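Local atomic coordinates of beta-N-acetylhexosaminidase (PDB entry 4PYS), a protein that probably hydrolyses terminal N-acetylhexosamine residues from glycans and glycoconjugates, as a family 20 glycoside hydrolase of Bacteroides fragilis that also carries a zinc ion. Residues Ser41-Lys49 with Ile210-Ile218; Lys151-Leu159 with Leu482-Ser490. All blocks are in the same frame, centred on the assembly; numbering follows the deposited sequence.

Contact 1. Residues Ser41-Lys49 with Ile210-Ile218; sequences SFIRLFYEK and IGYAADRGI
Two salt bridges join Glu48 and Arg44, one helical turn apart on helix 43-49, to Arg216 and Asp215 respectively. Arg216 meets Glu48 end-on: NH1 binds Glu48 OE1 at 3.1 Å and NH2 binds Glu48 OE2, also at 3.1 Å, both nearly straight. Both oxygens are met on the syn side, though from well out of the carboxylate plane, which is turned 29° from that of the guanidinium. With CG anti to the backbone N (chi1 -178°) and an extended chain beyond it, Glu48 spans the gap. Its OE2 also accepts from Lys49 NZ on the anti lone pair; Lys49 NZ and Arg216 NH2 both bind Asp154 of helix 146-158 as well, so two carboxylates bridge the neighbouring cations and probably offset their repulsion. Arg44 instead brings NE, at 3.0 Å, and a weak NH2 bond to the single oxygen Asp215 OD1, with guanidinium and carboxylate planes 53° apart.

Through these salt bridges the family 20 domain 2 region is joined to the catalytic domain, where helix 203-214 gives way to loop. Gly217, with positive phi, is the C-prime residue of a Schellman motif, in which Ile218 N returns to Ala213 O. Arg216 folds back over this end, donating from NE to Tyr212 O at 2.8 Å, while the Tyr212 ring covers one guanidinium face.

Leu45 CD1 lies over a guanidinium face, 3.7 Å from Arg216 NH2, and both its methyls approach Arg216 CB. Backed by Ile100 and Gln104 of helix 96-109, the branched leucine covers the arginine without competing for its N-H groups.

Water also bridges the two segments. One molecule accepts from Leu45 N and stands 2.7 Å from Asp215 O, to which it can donate. Another donates to Glu48 OE2 and lies close to Tyr212 OH.

Contact 2. Residues Lys151-Leu159 with Leu482-Ser490; sequences KYIDMASML and LWFEQQGYS
Tyr489 and Lys151 lie alongside one another, pointing opposite ways, each ending on a backbone carbonyl of the other's segment. Tyr489 OH donates to Lys151 O at 2.7 Å, a carbonyl that lies at the edge of the ring, in its plane, and already accepts from Met155 N within helix 146-158. Lys151 takes the reverse path: CG is anti to the backbone N (chi1 167°) and every later torsion is extended, which carries NZ to within 3.1 Å of Gly488 O. Along the way its CG and CE each pass 3.6 Å from Tyr489 CE1. A long, extended lysine thus serves both as aliphatic packing and as donor, and NZ has a salt bridge to Asp447 as well.

Met158, a selenomethionine here, runs counter to Tyr489 on the CD2/CE2 side of the ring, where Lys151 takes the CD1/CE1 side, and crosses Phe484 at a slant. Its terminal bend brings CE within 3.7 Å of Phe484 CD1 and 3.8 Å of Tyr489 CE2. The selenium lies in the plane of the Phe484 ring, at its edge, but approaches Trp483 obliquely, 4.0 Å from CZ3. Met155, likewise a selenomethionine, packs its CB against Tyr489 CE1. Gly488, whose backbone angles call for glycine, ends helix 470-486 in a Schellman motif and turns the chain so that Tyr489 faces helix 146-158.

Methionine, unbranched and polarisable, suits the wedge among three aromatic rings. The Lys151 carbonyl, with Met155 N its other donor, gives the buried hydroxyl an acceptor, and the lysine ammonium, held by Asp447 and Gly488 O, is probably kept charged.

The centres of contacts 1 and 2 are about 15 Å apart, and the segments alternate along the chain: 41-49, 151-159, 210-218, 482-490. Helix 146-158 lies between the other elements. It touches the end of helix 203-214 through Ile153 against Ala213 and a probable hydrogen bond between Ser157 OG and Arg216 O. The same helix carries helix 470-486 in contact 2, while its Asp154 reaches toward contact 1. Contact 1 links the domain 2 region to the catalytic domain, whose family belongs to the TIM-barrel clan, so the two contacts form one continuous set of interactions running from that interface to the packing of helix 470-486.

Contact 1. Residues Ser41-Lys49 with Ile210-Ile218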
ATOM      1  N   SER A  41      14.022  15.237  -7.098  1.00 39.78           N
ATOM      2  CA  SER A  41      13.252  14.090  -6.622  1.00 49.09           C
ATOM      3  C   SER A  41      11.773  14.397  -6.381  1.00 46.57           C
ATOM      4  O   SER A  41      10.925  13.513  -6.503  1.00 50.99           O
ATOM      5  CB  SER A  41      13.841  13.587  -5.319  1.00 62.05           C
ATOM      6  OG  SER A  41      13.515  14.513  -4.305  1.00 72.83           O
ATOM      7  N   PHE A  42      11.464  15.639  -6.014  1.00 38.40           N
ATOM      8  CA  PHE A  42      10.082  16.001  -5.705  1.00 41.60           C
ATOM      9  C   PHE A  42       9.455  16.917  -6.743  1.00 44.51           C
ATOM     10  O   PHE A  42       8.236  17.104  -6.766  1.00 42.29           O
ATOM     11  CB  PHE A  42       9.980  16.629  -4.309  1.00 39.13           C
ATOM     12  CG  PHE A  42      10.763  17.903  -4.143  1.00 33.34           C
ATOM     13  CD1 PHE A  42      10.209  19.124  -4.495  1.00 38.70           C
ATOM     14  CD2 PHE A  42      12.043  17.879  -3.608  1.00 34.96           C
ATOM     15  CE1 PHE A  42      10.919  20.296  -4.335  1.00 42.49           C
ATOM     16  CE2 PHE A  42      12.758  19.045  -3.443  1.00 43.80           C
ATOM     17  CZ  PHE A  42      12.192  20.258  -3.806  1.00 40.39           C
ATOM     18  N   ILE A  43      10.279  17.476  -7.617  1.00 39.20           N
ATOM     19  CA  ILE A  43       9.817  18.560  -8.468  1.00 43.06           C
ATOM     20  C   ILE A  43       8.849  18.136  -9.583  1.00 45.52           C
ATOM     21  O   ILE A  43       8.019  18.935 -10.014  1.00 39.33           O
ATOM     22  CB  ILE A  43      10.999  19.375  -9.031  1.00 41.30           C
ATOM     23  CG1 ILE A  43      10.562  20.815  -9.286  1.00 49.50           C
ATOM     24  CG2 ILE A  43      11.588  18.715 -10.272  1.00 40.78           C
ATOM     25  CD1 ILE A  43       9.948  21.476  -8.056  1.00 49.04           C
ATOM     26  N   ARG A  44       8.944  16.893 -10.049  1.00 38.73           N
ATOM     27  CA  ARG A  44       8.014  16.421 -11.069  1.00 35.63           C
ATOM     28  C   ARG A  44       6.572  16.426 -10.543  1.00 31.83           C
ATOM     29  O   ARG A  44       5.629  16.724 -11.287  1.00 36.44           O
ATOM     30  CB  ARG A  44       8.412  15.036 -11.581  1.00 40.08           C
ATOM     31  CG  ARG A  44       9.570  15.068 -12.575  1.00 45.92           C
ATOM     32  CD  ARG A  44       9.820  13.703 -13.203  1.00 59.17           C
ATOM     33  NE  ARG A  44      10.753  12.902 -12.415  1.00 68.35           N
ATOM     34  CZ  ARG A  44      12.077  12.967 -12.537  1.00 72.12           C
ATOM     35  NH1 ARG A  44      12.622  13.803 -13.413  1.00 68.89           N
ATOM     36  NH2 ARG A  44      12.856  12.201 -11.784  1.00 75.73           N
ATOM     37  N   LEU A  45       6.407  16.130  -9.258  1.00 26.19           N
ATOM     38  CA  LEU A  45       5.076  16.158  -8.645  1.00 25.83           C
ATOM     39  C   LEU A  45       4.548  17.587  -8.552  1.00 28.86           C
ATOM     40  O   LEU A  45       3.363  17.843  -8.785  1.00 25.36           O
ATOM     41  CB  LEU A  45       5.087  15.507  -7.258  1.00 25.84           C
ATOM     42  CG  LEU A  45       3.736  15.378  -6.548  1.00 25.33           C
ATOM     43  CD1 LEU A  45       2.794  14.470  -7.342  1.00 28.64           C
ATOM     44  CD2 LEU A  45       3.905  14.854  -5.123  1.00 24.90           C
ATOM     45  N   PHE A  46       5.433  18.515  -8.205  1.00 28.43           N
ATOM     46  CA  PHE A  46       5.063  19.923  -8.139  1.00 26.88           C
ATOM     47  C   PHE A  46       4.608  20.427  -9.509  1.00 23.73           C
ATOM     48  O   PHE A  46       3.590  21.120  -9.622  1.00 26.28           O
ATOM     49  CB  PHE A  46       6.250  20.762  -7.633  1.00 29.35           C
ATOM     50  CG  PHE A  46       5.952  22.229  -7.549  1.00 32.43           C
ATOM     51  CD1 PHE A  46       5.360  22.761  -6.410  1.00 29.31           C
ATOM     52  CD2 PHE A  46       6.247  23.077  -8.612  1.00 36.96           C
ATOM     53  CE1 PHE A  46       5.064  24.107  -6.328  1.00 29.53           C
ATOM     54  CE2 PHE A  46       5.954  24.429  -8.540  1.00 37.29           C
ATOM     55  CZ  PHE A  46       5.363  24.947  -7.393  1.00 29.75           C
ATOM     56  N   TYR A  47       5.361  20.090 -10.554  1.00 25.75           N
ATOM     57  CA  TYR A  47       5.009  20.535 -11.905  1.00 30.15           C
ATOM     58  C   TYR A  47       3.668  19.949 -12.348  1.00 31.00           C
ATOM     59  O   TYR A  47       2.895  20.580 -13.067  1.00 29.71           O
ATOM     60  CB  TYR A  47       6.094  20.145 -12.913  1.00 32.88           C
ATOM     61  CG  TYR A  47       7.428  20.842 -12.729  1.00 35.96           C
ATOM     62  CD1 TYR A  47       7.506  22.131 -12.209  1.00 39.05           C
ATOM     63  CD2 TYR A  47       8.614  20.207 -13.083  1.00 38.62           C
ATOM     64  CE1 TYR A  47       8.729  22.760 -12.043  1.00 40.51           C
ATOM     65  CE2 TYR A  47       9.834  20.824 -12.923  1.00 39.73           C
ATOM     66  CZ  TYR A  47       9.887  22.103 -12.402  1.00 45.17           C
ATOM     67  OH  TYR A  47      11.108  22.716 -12.242  1.00 45.58           O
ATOM     68  N   GLU A  48       3.396  18.730 -11.914  1.00 25.59           N
ATOM     69  CA  GLU A  48       2.175  18.046 -12.307  1.00 29.09           C
ATOM     70  C   GLU A  48       0.932  18.561 -11.573  1.00 30.80           C
ATOM     71  O   GLU A  48      -0.157  18.626 -12.152  1.00 31.27           O
ATOM     72  CB  GLU A  48       2.345  16.545 -12.058  1.00 34.58           C
ATOM     73  CG  GLU A  48       1.160  15.700 -12.482  1.00 35.03           C
ATOM     74  CD  GLU A  48       1.340  14.240 -12.114  1.00 46.28           C
ATOM     75  OE1 GLU A  48       2.385  13.649 -12.475  1.00 47.47           O
ATOM     76  OE2 GLU A  48       0.434  13.690 -11.458  1.00 50.06           O
ATOM     77  N   LYS A  49       1.091  18.931 -10.306  1.00 23.19           N
ATOM     78  CA  LYS A  49      -0.069  19.177  -9.447  1.00 25.74           C
ATOM     79  C   LYS A  49      -0.316  20.650  -9.134  1.00 32.21           C
ATOM     80  O   LYS A  49      -1.442  21.034  -8.813  1.00 31.82           O
ATOM     81  CB  LYS A  49       0.060  18.404  -8.133  1.00 30.45           C
ATOM     82  CG  LYS A  49       0.175  16.877  -8.265  1.00 30.59           C
ATOM     83  CD  LYS A  49      -1.021  16.261  -8.993  1.00 25.07           C
ATOM     84  CE  LYS A  49      -1.060  14.734  -8.785  1.00 23.70           C
ATOM     85  NZ  LYS A  49      -2.043  14.058  -9.720  1.00 26.17           N
ATOM     86  N   ILE A 210       7.444   1.981 -11.137  1.00 28.19           N
ATOM     87  CA  ILE A 210       8.390   2.299 -10.069  1.00 26.91           C
ATOM     88  C   ILE A 210       8.841   3.756 -10.133  1.00 27.47           C
ATOM     89  O   ILE A 210       8.966   4.417  -9.103  1.00 28.03           O
ATOM     90  CB  ILE A 210       9.637   1.380 -10.131  1.00 33.01           C
ATOM     91  CG1 ILE A 210       9.236  -0.056  -9.825  1.00 34.47           C
ATOM     92  CG2 ILE A 210      10.709   1.848  -9.142  1.00 34.47           C
ATOM     93  CD1 ILE A 210       8.756  -0.233  -8.414  1.00 32.67           C
ATOM     94  N   GLY A 211       9.093   4.252 -11.344  1.00 28.76           N
ATOM     95  CA  GLY A 211       9.524   5.628 -11.518  1.00 31.88           C
ATOM     96  C   GLY A 211       8.410   6.591 -11.150  1.00 29.52           C
ATOM     97  O   GLY A 211       8.640   7.600 -10.477  1.00 33.83           O
ATOM     98  N   TYR A 212       7.195   6.276 -11.581  1.00 28.00           N
ATOM     99  CA  TYR A 212       6.022   7.099 -11.263  1.00 28.06           C
ATOM    100  C   TYR A 212       5.815   7.194  -9.758  1.00 27.74           C
ATOM    101  O   TYR A 212       5.553   8.270  -9.197  1.00 23.71           O
ATOM    102  CB  TYR A 212       4.787   6.485 -11.930  1.00 26.96           C
ATOM    103  CG  TYR A 212       3.494   7.247 -11.723  1.00 25.07           C
ATOM    104  CD1 TYR A 212       3.147   8.296 -12.564  1.00 25.72           C
ATOM    105  CD2 TYR A 212       2.611   6.903 -10.698  1.00 23.93           C
ATOM    106  CE1 TYR A 212       1.960   8.999 -12.386  1.00 26.58           C
ATOM    107  CE2 TYR A 212       1.408   7.606 -10.515  1.00 22.85           C
ATOM    108  CZ  TYR A 212       1.099   8.642 -11.367  1.00 28.18           C
ATOM    109  OH  TYR A 212      -0.079   9.342 -11.198  1.00 24.69           O
ATOM    110  N   ALA A 213       5.943   6.055  -9.093  1.00 24.31           N
ATOM    111  CA  ALA A 213       5.763   6.006  -7.650  1.00 24.48           C
ATOM    112  C   ALA A 213       6.849   6.809  -6.940  1.00 25.65           C
ATOM    113  O   ALA A 213       6.558   7.563  -6.019  1.00 22.68           O
ATOM    114  CB  ALA A 213       5.762   4.564  -7.173  1.00 24.35           C
ATOM    115  N   ALA A 214       8.097   6.642  -7.369  1.00 26.76           N
ATOM    116  CA  ALA A 214       9.217   7.345  -6.741  1.00 29.95           C
ATOM    117  C   ALA A 214       9.025   8.860  -6.794  1.00 29.45           C
ATOM    118  O   ALA A 214       9.355   9.561  -5.837  1.00 32.26           O
ATOM    119  CB  ALA A 214      10.539   6.945  -7.397  1.00 30.95           C
ATOM    120  N   ASP A 215       8.472   9.353  -7.904  1.00 25.29           N
ATOM    121  CA  ASP A 215       8.229  10.786  -8.071  1.00 28.35           C
ATOM    122  C   ASP A 215       7.211  11.314  -7.078  1.00 28.73           C
ATOM    123  O   ASP A 215       7.107  12.524  -6.870  1.00 32.52           O
ATOM    124  CB  ASP A 215       7.750  11.099  -9.490  1.00 31.46           C
ATOM    125  CG  ASP A 215       8.863  11.026 -10.504  1.00 43.46           C
ATOM    126  OD1 ASP A 215      10.034  11.174 -10.095  1.00 49.34           O
ATOM    127  OD2 ASP A 215       8.565  10.825 -11.701  1.00 41.06           O
ATOM    128  N   ARG A 216       6.438  10.423  -6.473  1.00 26.20           N
ATOM    129  CA  ARG A 216       5.465  10.872  -5.485  1.00 22.67           C
ATOM    130  C   ARG A 216       5.636  10.205  -4.119  1.00 23.98           C
ATOM    131  O   ARG A 216       4.690  10.087  -3.341  1.00 22.46           O
ATOM    132  CB  ARG A 216       4.025  10.795  -6.038  1.00 27.68           C
ATOM    133  CG  ARG A 216       3.589   9.464  -6.600  1.00 29.07           C
ATOM    134  CD  ARG A 216       2.622   9.648  -7.787  1.00 21.32           C
ATOM    135  NE  ARG A 216       3.358  10.060  -8.982  1.00 31.52           N
ATOM    136  CZ  ARG A 216       2.964  11.016  -9.815  1.00 29.60           C
ATOM    137  NH1 ARG A 216       3.713  11.332 -10.857  1.00 32.39           N
ATOM    138  NH2 ARG A 216       1.828  11.657  -9.606  1.00 29.99           N
ATOM    139  N   GLY A 217       6.866   9.791  -3.818  1.00 32.69           N
ATOM    140  CA  GLY A 217       7.216   9.342  -2.481  1.00 31.59           C
ATOM    141  C   GLY A 217       6.689   7.977  -2.080  1.00 29.63           C
ATOM    142  O   GLY A 217       6.594   7.670  -0.888  1.00 28.25           O
ATOM    143  N   ILE A 218       6.352   7.157  -3.072  1.00 27.97           N
ATOM    144  CA  ILE A 218       5.762   5.844  -2.803  1.00 25.92           C
ATOM    145  C   ILE A 218       6.752   4.731  -3.119  1.00 25.41           C
ATOM    146  O   ILE A 218       7.312   4.697  -4.211  1.00 26.23           O
ATOM    147  CB  ILE A 218       4.493   5.622  -3.651  1.00 25.48           C
ATOM    148  CG1 ILE A 218       3.399   6.609  -3.235  1.00 26.12           C
ATOM    149  CG2 ILE A 218       3.991   4.189  -3.494  1.00 25.12           C
ATOM    150  CD1 ILE A 218       3.019   6.508  -1.757  1.00 25.50           C
TER
HETATM  151  O   HOH W   1       8.515  14.328  -8.207  1.00 37.94           O
HETATM  152  O   HOH W   2      10.688  14.278  -9.235  1.00 47.15           O
HETATM  153  O   HOH W   3      -0.531  11.395 -12.556  1.00 35.57           O

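Contact 2. Residues Lys151-Leu159 with Leu482-Ser490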
ATOM      1  N   LYS A 151      -3.220   5.485 -10.836  1.00 20.18           N
ATOM      2  CA  LYS A 151      -4.265   6.230 -10.128  1.00 21.86           C
ATOM      3  C   LYS A 151      -4.249   5.942  -8.634  1.00 18.28           C
ATOM      4  O   LYS A 151      -4.419   6.849  -7.813  1.00 17.29           O
ATOM      5  CB  LYS A 151      -5.643   5.881 -10.705  1.00 23.76           C
ATOM      6  CG  LYS A 151      -6.830   6.347  -9.835  1.00 21.47           C
ATOM      7  CD  LYS A 151      -8.164   6.112 -10.542  1.00 22.69           C
ATOM      8  CE  LYS A 151      -9.360   6.530  -9.647  1.00 25.14           C
ATOM      9  NZ  LYS A 151     -10.669   6.340 -10.370  1.00 23.75           N
ATOM     10  N   TYR A 152      -4.030   4.684  -8.269  1.00 19.26           N
ATOM     11  CA  TYR A 152      -4.049   4.338  -6.845  1.00 18.49           C
ATOM     12  C   TYR A 152      -2.727   4.600  -6.144  1.00 19.76           C
ATOM     13  O   TYR A 152      -2.696   4.857  -4.932  1.00 19.10           O
ATOM     14  CB  TYR A 152      -4.591   2.912  -6.644  1.00 19.26           C
ATOM     15  CG  TYR A 152      -6.031   2.906  -7.064  1.00 19.68           C
ATOM     16  CD1 TYR A 152      -6.985   3.593  -6.319  1.00 21.12           C
ATOM     17  CD2 TYR A 152      -6.434   2.287  -8.235  1.00 22.25           C
ATOM     18  CE1 TYR A 152      -8.310   3.640  -6.720  1.00 22.43           C
ATOM     19  CE2 TYR A 152      -7.761   2.319  -8.636  1.00 23.44           C
ATOM     20  CZ  TYR A 152      -8.687   2.994  -7.882  1.00 24.73           C
ATOM     21  OH  TYR A 152      -9.995   3.033  -8.305  1.00 23.58           O
ATOM     22  N   ILE A 153      -1.633   4.579  -6.899  1.00 18.71           N
ATOM     23  CA  ILE A 153      -0.360   5.054  -6.360  1.00 18.82           C
ATOM     24  C   ILE A 153      -0.466   6.559  -6.094  1.00 19.10           C
ATOM     25  O   ILE A 153      -0.047   7.061  -5.041  1.00 18.67           O
ATOM     26  CB  ILE A 153       0.768   4.771  -7.353  1.00 21.04           C
ATOM     27  CG1 ILE A 153       1.065   3.268  -7.364  1.00 20.67           C
ATOM     28  CG2 ILE A 153       2.025   5.606  -7.010  1.00 20.11           C
ATOM     29  CD1 ILE A 153       2.053   2.819  -8.452  1.00 21.25           C
ATOM     30  N   ASP A 154      -1.048   7.278  -7.047  1.00 16.74           N
ATOM     31  CA  ASP A 154      -1.259   8.714  -6.879  1.00 17.71           C
ATOM     32  C   ASP A 154      -2.163   8.978  -5.675  1.00 21.13           C
ATOM     33  O   ASP A 154      -1.927   9.916  -4.900  1.00 19.97           O
ATOM     34  CB  ASP A 154      -1.876   9.288  -8.159  1.00 20.36           C
ATOM     35  CG  ASP A 154      -1.699  10.787  -8.284  1.00 25.66           C
ATOM     36  OD1 ASP A 154      -0.584  11.295  -8.008  1.00 23.20           O
ATOM     37  OD2 ASP A 154      -2.681  11.461  -8.667  1.00 27.15           O
HETATM   38  N   MSE A 155      -3.191   8.148  -5.500  1.00 18.86           N
HETATM   39  CA  MSE A 155      -4.073   8.282  -4.334  1.00 19.22           C
HETATM   40  C   MSE A 155      -3.294   8.099  -3.038  1.00 16.85           C
HETATM   41  O   MSE A 155      -3.458   8.864  -2.076  1.00 18.57           O
HETATM   42  CB  MSE A 155      -5.204   7.251  -4.389  1.00 19.19           C
HETATM   43  CG  MSE A 155      -6.051   7.271  -3.126  1.00 20.13           C
HETATM   44 SE   MSE A 155      -7.052   5.617  -2.901  0.70 21.50          SE
HETATM   45  CE  MSE A 155      -5.554   4.482  -2.413  1.00 23.64           C
ATOM     46  N   ALA A 156      -2.440   7.092  -3.006  1.00 18.28           N
ATOM     47  CA  ALA A 156      -1.689   6.791  -1.790  1.00 18.10           C
ATOM     48  C   ALA A 156      -0.851   8.001  -1.406  1.00 21.37           C
ATOM     49  O   ALA A 156      -0.829   8.410  -0.251  1.00 16.77           O
ATOM     50  CB  ALA A 156      -0.806   5.559  -2.016  1.00 17.57           C
ATOM     51  N   SER A 157      -0.188   8.594  -2.389  1.00 18.78           N
ATOM     52  CA  SER A 157       0.641   9.783  -2.143  1.00 17.49           C
ATOM     53  C   SER A 157      -0.210  10.955  -1.682  1.00 18.39           C
ATOM     54  O   SER A 157       0.166  11.688  -0.761  1.00 19.67           O
ATOM     55  CB  SER A 157       1.381  10.175  -3.421  1.00 20.06           C
ATOM     56  OG  SER A 157       2.302  11.229  -3.158  1.00 24.76           O
HETATM   57  N   MSE A 158      -1.366  11.112  -2.314  1.00 16.07           N
HETATM   58  CA  MSE A 158      -2.286  12.200  -1.990  1.00 15.84           C
HETATM   59  C   MSE A 158      -2.715  12.143  -0.528  1.00 18.59           C
HETATM   60  O   MSE A 158      -2.959  13.178   0.097  1.00 19.19           O
HETATM   61  CB  MSE A 158      -3.524  12.113  -2.908  1.00 16.40           C
HETATM   62  CG  MSE A 158      -4.588  13.160  -2.628  1.00 21.12           C
HETATM   63 SE   MSE A 158      -6.106  12.877  -3.822  0.68 22.27          SE
HETATM   64  CE  MSE A 158      -6.753  11.199  -3.015  1.00 21.82           C
ATOM     65  N   LEU A 159      -2.799  10.930   0.012  1.00 15.77           N
ATOM     66  CA  LEU A 159      -3.276  10.718   1.373  1.00 14.34           C
ATOM     67  C   LEU A 159      -2.101  10.555   2.337  1.00 17.97           C
ATOM     68  O   LEU A 159      -2.279  10.137   3.488  1.00 16.06           O
ATOM     69  CB  LEU A 159      -4.166   9.473   1.409  1.00 20.16           C
ATOM     70  CG  LEU A 159      -5.471   9.629   0.604  1.00 22.27           C
ATOM     71  CD1 LEU A 159      -6.304   8.367   0.664  1.00 22.69           C
ATOM     72  CD2 LEU A 159      -6.277  10.803   1.102  1.00 22.85           C
ATOM     73  N   LEU A 482     -15.933  17.069  -2.930  1.00 20.69           N
ATOM     74  CA  LEU A 482     -15.916  17.464  -4.333  1.00 22.48           C
ATOM     75  C   LEU A 482     -14.478  17.664  -4.834  1.00 24.06           C
ATOM     76  O   LEU A 482     -14.168  17.333  -5.982  1.00 25.90           O
ATOM     77  CB  LEU A 482     -16.782  18.700  -4.578  1.00 23.84           C
ATOM     78  CG  LEU A 482     -17.148  19.043  -6.021  1.00 33.20           C
ATOM     79  CD1 LEU A 482     -17.582  17.814  -6.820  1.00 32.44           C
ATOM     80  CD2 LEU A 482     -18.252  20.083  -6.011  1.00 30.44           C
ATOM     81  N   TRP A 483     -13.594  18.179  -3.980  1.00 24.99           N
ATOM     82  CA  TRP A 483     -12.186  18.302  -4.376  1.00 23.56           C
ATOM     83  C   TRP A 483     -11.586  16.934  -4.708  1.00 20.01           C
ATOM     84  O   TRP A 483     -10.887  16.787  -5.709  1.00 22.08           O
ATOM     85  CB  TRP A 483     -11.325  19.003  -3.307  1.00 23.38           C
ATOM     86  CG  TRP A 483      -9.882  19.184  -3.800  1.00 23.17           C
ATOM     87  CD1 TRP A 483      -9.412  20.177  -4.613  1.00 28.39           C
ATOM     88  CD2 TRP A 483      -8.761  18.314  -3.544  1.00 21.33           C
ATOM     89  NE1 TRP A 483      -8.068  19.988  -4.870  1.00 25.31           N
ATOM     90  CE2 TRP A 483      -7.647  18.854  -4.224  1.00 23.58           C
ATOM     91  CE3 TRP A 483      -8.594  17.145  -2.793  1.00 22.99           C
ATOM     92  CZ2 TRP A 483      -6.378  18.258  -4.176  1.00 21.97           C
ATOM     93  CZ3 TRP A 483      -7.329  16.545  -2.756  1.00 23.80           C
ATOM     94  CH2 TRP A 483      -6.246  17.107  -3.443  1.00 19.32           C
ATOM     95  N   PHE A 484     -11.873  15.929  -3.884  1.00 18.49           N
ATOM     96  CA  PHE A 484     -11.365  14.595  -4.160  1.00 21.60           C
ATOM     97  C   PHE A 484     -11.967  14.062  -5.446  1.00 24.83           C
ATOM     98  O   PHE A 484     -11.291  13.394  -6.228  1.00 23.21           O
ATOM     99  CB  PHE A 484     -11.681  13.635  -3.016  1.00 20.16           C
ATOM    100  CG  PHE A 484     -10.762  13.779  -1.825  1.00 23.09           C
ATOM    101  CD1 PHE A 484      -9.393  13.599  -1.967  1.00 22.77           C
ATOM    102  CD2 PHE A 484     -11.269  14.066  -0.566  1.00 23.05           C
ATOM    103  CE1 PHE A 484      -8.531  13.716  -0.871  1.00 25.20           C
ATOM    104  CE2 PHE A 484     -10.417  14.182   0.537  1.00 21.98           C
ATOM    105  CZ  PHE A 484      -9.053  14.015   0.382  1.00 22.14           C
ATOM    106  N   GLU A 485     -13.239  14.349  -5.674  1.00 20.96           N
ATOM    107  CA  GLU A 485     -13.870  13.892  -6.907  1.00 21.50           C
ATOM    108  C   GLU A 485     -13.230  14.532  -8.126  1.00 27.15           C
ATOM    109  O   GLU A 485     -13.081  13.887  -9.164  1.00 27.63           O
ATOM    110  CB  GLU A 485     -15.398  14.107  -6.878  1.00 25.49           C
ATOM    111  CG  GLU A 485     -16.041  13.207  -5.825  1.00 28.19           C
ATOM    112  CD  GLU A 485     -17.544  13.029  -5.983  1.00 39.82           C
ATOM    113  OE1 GLU A 485     -18.117  13.493  -7.001  1.00 38.20           O
ATOM    114  OE2 GLU A 485     -18.136  12.397  -5.071  1.00 31.09           O
ATOM    115  N   GLN A 486     -12.819  15.791  -7.993  1.00 22.61           N
ATOM    116  CA  GLN A 486     -12.171  16.485  -9.103  1.00 23.26           C
ATOM    117  C   GLN A 486     -10.786  15.914  -9.395  1.00 23.89           C
ATOM    118  O   GLN A 486     -10.241  16.160 -10.475  1.00 27.98           O
ATOM    119  CB  GLN A 486     -12.070  17.979  -8.816  1.00 29.66           C
ATOM    120  CG  GLN A 486     -13.423  18.693  -8.883  1.00 38.27           C
ATOM    121  CD  GLN A 486     -13.332  20.161  -8.516  1.00 40.33           C
ATOM    122  OE1 GLN A 486     -12.455  20.574  -7.754  1.00 43.83           O
ATOM    123  NE2 GLN A 486     -14.238  20.955  -9.055  1.00 42.93           N
ATOM    124  N   GLN A 487     -10.218  15.175  -8.443  1.00 21.87           N
ATOM    125  CA  GLN A 487      -8.934  14.511  -8.674  1.00 24.55           C
ATOM    126  C   GLN A 487      -9.145  13.132  -9.289  1.00 30.72           C
ATOM    127  O   GLN A 487      -8.172  12.438  -9.599  1.00 27.53           O
ATOM    128  CB  GLN A 487      -8.113  14.381  -7.389  1.00 21.53           C
ATOM    129  CG  GLN A 487      -8.060  15.651  -6.549  1.00 22.37           C
ATOM    130  CD  GLN A 487      -7.697  16.874  -7.359  1.00 29.11           C
ATOM    131  OE1 GLN A 487      -6.669  16.903  -8.049  1.00 28.99           O
ATOM    132  NE2 GLN A 487      -8.550  17.898  -7.295  1.00 26.70           N
ATOM    133  N   GLY A 488     -10.409  12.739  -9.459  1.00 28.52           N
ATOM    134  CA  GLY A 488     -10.750  11.501 -10.144  1.00 24.90           C
ATOM    135  C   GLY A 488     -11.270  10.379  -9.256  1.00 23.94           C
ATOM    136  O   GLY A 488     -11.447   9.253  -9.729  1.00 30.98           O
ATOM    137  N   TYR A 489     -11.533  10.675  -7.988  1.00 25.25           N
ATOM    138  CA  TYR A 489     -11.952   9.635  -7.047  1.00 22.92           C
ATOM    139  C   TYR A 489     -13.429   9.743  -6.678  1.00 30.61           C
ATOM    140  O   TYR A 489     -13.814  10.611  -5.895  1.00 31.90           O
ATOM    141  CB  TYR A 489     -11.079   9.676  -5.800  1.00 23.44           C
ATOM    142  CG  TYR A 489      -9.621   9.566  -6.174  1.00 25.65           C
ATOM    143  CD1 TYR A 489      -9.062   8.331  -6.489  1.00 20.14           C
ATOM    144  CD2 TYR A 489      -8.822  10.696  -6.270  1.00 23.10           C
ATOM    145  CE1 TYR A 489      -7.726   8.224  -6.864  1.00 20.81           C
ATOM    146  CE2 TYR A 489      -7.485  10.598  -6.644  1.00 21.28           C
ATOM    147  CZ  TYR A 489      -6.950   9.356  -6.936  1.00 24.16           C
ATOM    148  OH  TYR A 489      -5.622   9.253  -7.321  1.00 24.57           O
ATOM    149  N   SER A 490     -14.236   8.840  -7.232  1.00 26.28           N
ATOM    150  CA  SER A 490     -15.670   8.783  -6.930  1.00 34.32           C
ATOM    151  C   SER A 490     -15.889   8.242  -5.522  1.00 30.85           C
ATOM    152  O   SER A 490     -15.159   7.364  -5.080  1.00 28.62           O
ATOM    153  CB  SER A 490     -16.392   7.879  -7.935  1.00 40.78           C
ATOM    154  OG  SER A 490     -16.193   8.315  -9.265  1.00 51.01           O
TER